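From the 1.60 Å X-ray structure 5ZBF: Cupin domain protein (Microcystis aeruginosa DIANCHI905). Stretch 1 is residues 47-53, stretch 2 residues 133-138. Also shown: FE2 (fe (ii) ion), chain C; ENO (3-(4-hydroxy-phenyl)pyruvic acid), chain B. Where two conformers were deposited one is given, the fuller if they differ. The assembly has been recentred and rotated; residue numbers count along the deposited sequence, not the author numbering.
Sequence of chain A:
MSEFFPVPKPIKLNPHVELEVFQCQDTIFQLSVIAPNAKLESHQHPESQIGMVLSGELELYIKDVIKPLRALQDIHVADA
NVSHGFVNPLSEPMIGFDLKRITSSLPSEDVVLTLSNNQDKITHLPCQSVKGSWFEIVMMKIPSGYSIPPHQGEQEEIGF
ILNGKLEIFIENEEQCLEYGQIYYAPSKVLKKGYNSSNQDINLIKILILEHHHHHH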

# COMPACT_ATOMS: atom_id res chain seq x y z
N GLU A 47 -13.84 8.75 -3.88
CA GLU A 47 -12.60 8.45 -3.16
C GLU A 47 -11.40 8.68 -4.06
O GLU A 47 -11.40 8.29 -5.24
CB GLU A 47 -12.58 7.01 -2.65
CG GLU A 47 -13.65 6.70 -1.60
CD GLU A 47 -15.01 6.35 -2.18
OE1 GLU A 47 -15.14 6.23 -3.42
OE2 GLU A 47 -15.96 6.21 -1.38
N SER A 48 -10.38 9.34 -3.50
CA SER A 48 -9.06 9.38 -4.11
C SER A 48 -8.42 8.01 -3.95
O SER A 48 -8.70 7.28 -3.00
CB SER A 48 -8.18 10.42 -3.42
OG SER A 48 -8.74 11.71 -3.53
N GLN A 49 -7.53 7.69 -4.89
CA GLN A 49 -6.96 6.35 -4.97
C GLN A 49 -5.49 6.40 -5.34
O GLN A 49 -5.06 7.19 -6.19
CB GLN A 49 -7.73 5.54 -6.01
CG GLN A 49 -7.23 4.12 -6.24
CD GLN A 49 -7.98 3.43 -7.37
OE1 GLN A 49 -7.38 2.91 -8.31
NE2 GLN A 49 -9.29 3.45 -7.28
N ILE A 50 -4.72 5.56 -4.67
CA ILE A 50 -3.32 5.31 -5.00
C ILE A 50 -3.09 3.82 -4.96
O ILE A 50 -3.84 3.09 -4.31
CB ILE A 50 -2.35 5.99 -4.00
CG1 ILE A 50 -2.63 5.52 -2.56
CG2 ILE A 50 -2.48 7.50 -4.10
CD1 ILE A 50 -1.67 6.07 -1.53
N GLY A 51 -2.02 3.36 -5.61
CA GLY A 51 -1.67 1.95 -5.54
C GLY A 51 -0.38 1.60 -6.24
O GLY A 51 0.21 2.44 -6.90
N MET A 52 0.04 0.35 -6.07
CA MET A 52 1.28 -0.14 -6.65
C MET A 52 1.09 -1.58 -7.08
O MET A 52 0.30 -2.31 -6.48
CB MET A 52 2.42 -0.13 -5.64
CG MET A 52 2.71 1.19 -4.98
SD MET A 52 4.21 0.99 -3.98
CE MET A 52 5.36 0.37 -5.21
N VAL A 53 1.83 -1.96 -8.11
CA VAL A 53 1.95 -3.35 -8.52
C VAL A 53 3.00 -4.01 -7.61
O VAL A 53 4.09 -3.45 -7.39
CB VAL A 53 2.42 -3.45 -9.97
CG1 VAL A 53 2.69 -4.89 -10.38
CG2 VAL A 53 1.42 -2.75 -10.89
N SER A 133 0.34 13.93 -2.39
CA SER A 133 -0.48 15.02 -1.86
C SER A 133 -1.13 14.69 -0.51
O SER A 133 -1.27 15.59 0.32
CB SER A 133 -1.54 15.42 -2.88
OG SER A 133 -2.43 14.36 -3.15
N TRP A 134 -1.53 13.42 -0.31
CA TRP A 134 -2.20 12.97 0.92
C TRP A 134 -1.56 11.73 1.60
O TRP A 134 -2.14 11.16 2.53
CB TRP A 134 -3.69 12.71 0.64
CG TRP A 134 -4.03 11.65 -0.39
CD1 TRP A 134 -4.09 11.82 -1.75
CD2 TRP A 134 -4.40 10.29 -0.15
NE1 TRP A 134 -4.46 10.65 -2.36
CE2 TRP A 134 -4.66 9.70 -1.40
CE3 TRP A 134 -4.55 9.53 1.01
CZ2 TRP A 134 -5.04 8.37 -1.52
CZ3 TRP A 134 -4.94 8.20 0.88
CH2 TRP A 134 -5.18 7.63 -0.37
N PHE A 135 -0.36 11.34 1.17
CA PHE A 135 0.21 10.07 1.57
C PHE A 135 1.74 10.06 1.41
O PHE A 135 2.29 10.80 0.62
CB PHE A 135 -0.37 8.94 0.69
CG PHE A 135 -0.07 9.12 -0.76
CD1 PHE A 135 1.05 8.55 -1.34
CD2 PHE A 135 -0.88 9.94 -1.54
CE1 PHE A 135 1.34 8.77 -2.68
CE2 PHE A 135 -0.59 10.16 -2.88
CZ PHE A 135 0.52 9.57 -3.45
N GLU A 136 2.39 9.16 2.14
CA GLU A 136 3.77 8.81 1.86
C GLU A 136 3.88 7.30 1.84
O GLU A 136 3.33 6.64 2.72
CB GLU A 136 4.71 9.38 2.93
CG GLU A 136 6.17 9.05 2.69
CD GLU A 136 7.12 9.74 3.66
OE1 GLU A 136 6.67 10.23 4.71
OE2 GLU A 136 8.33 9.77 3.36
N ILE A 137 4.58 6.76 0.85
CA ILE A 137 4.82 5.32 0.78
C ILE A 137 6.31 5.06 1.03
O ILE A 137 7.16 5.73 0.45
CB ILE A 137 4.34 4.73 -0.56
CG1 ILE A 137 2.81 4.86 -0.64
CG2 ILE A 137 4.75 3.26 -0.69
CD1 ILE A 137 2.21 4.39 -1.94
N VAL A 138 6.59 4.11 1.90
CA VAL A 138 7.96 3.73 2.26
C VAL A 138 8.10 2.23 2.11
O VAL A 138 7.30 1.49 2.66
CB VAL A 138 8.28 4.13 3.71
CG1 VAL A 138 9.73 3.79 4.05
CG2 VAL A 138 7.98 5.61 3.93
FE FE2 C . -10.74 3.08 -8.80
O4 ENO B . -9.50 1.51 -9.45
C9 ENO B . -11.46 -2.06 -10.96
C8 ENO B . -12.38 -2.18 -12.00
C7 ENO B . -12.40 -1.24 -13.03
C6 ENO B . -11.49 -0.18 -13.02
C5 ENO B . -10.57 -0.07 -11.98
C4 ENO B . -10.55 -1.01 -10.95
O3 ENO B . -13.30 -1.34 -14.05
C3 ENO B . -9.54 -0.85 -9.82
C2 ENO B . -9.90 0.41 -9.05
C1 ENO B . -10.75 0.34 -7.86
O2 ENO B . -10.93 -0.75 -7.26
O1 ENO B . -11.29 1.40 -7.47
O HOH W 1 -5.02 10.33 -5.15

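Ile50 forms the centre of the contact between the two strands, with 103 Å² of its surface covered by the other stretch, more than any other residue here. Its CA-to-CB bond points toward residues 133-138, and with chi1 at 57° (p) and chi2 at 176° (t) its methyl groups reach three different side chains. Over one face of the Phe135 ring, Ile50 CD1 lies 3.8 Å from the ring centroid and 24° off the normal, the geometry of a CH-pi contact in which a weakly polarised methyl meets the pi cloud. Ile50 CG2 approaches the same ring at 3.5 Å from Phe135 CE2, and also lies 3.7 Å from Trp134 CZ2, so this methyl touches both aromatic side chains. Ile50 CD1 extends the apolar cluster to Ile137 CD1 at 4.2 Å, a looser van der Waals contact.

From this centre the packing continues along the strands to Met52, whose SD lies 4.0 Å from Ile137 CG2. The thioether is soft and polarisable and sits comfortably against an aliphatic methyl. The strand directions differ by only 10°, so the chains run nearly parallel, but their axes come no closer than 10.0 Å. Across that gap the CA atoms of Ile50 and Phe135 are 8.8 Å apart, and no hydrogen bond links the two stretches directly. The strands therefore meet through side chains rather than as paired neighbours in a sheet. The alternation of extended chains supports this arrangement: Ser48, Ile50 and Met52 point toward the second stretch, as do Phe135 and Ile137, whereas Gln49 and Glu136 point away. Gly51 has no side chain to contribute. The contact buries 331 Å² in all, counting both sides.

Toward the start of the first strand the surroundings become more polar. Ser48 CB lies 3.9 Å from Trp134 NE1, a van der Waals approach oblique to the indole; the Ser48 hydroxyl finds its hydrogen bond elsewhere in the structure. The indole nitrogen is satisfied by water 1, which accepts a hydrogen bond from Trp134 NE1 at 2.9 Å. The same water donates a weak hydrogen bond to Gln49 O at 3.3 Å, bridging the stretches where direct pairing is absent. Water thus provides a polar link at the edge of an otherwise apolar interface. Beyond it, the Gln49 side chain is directed away from the second stretch, on the side of its strand where the iron and the bound 3-(4-hydroxy-phenyl)pyruvic acid lie.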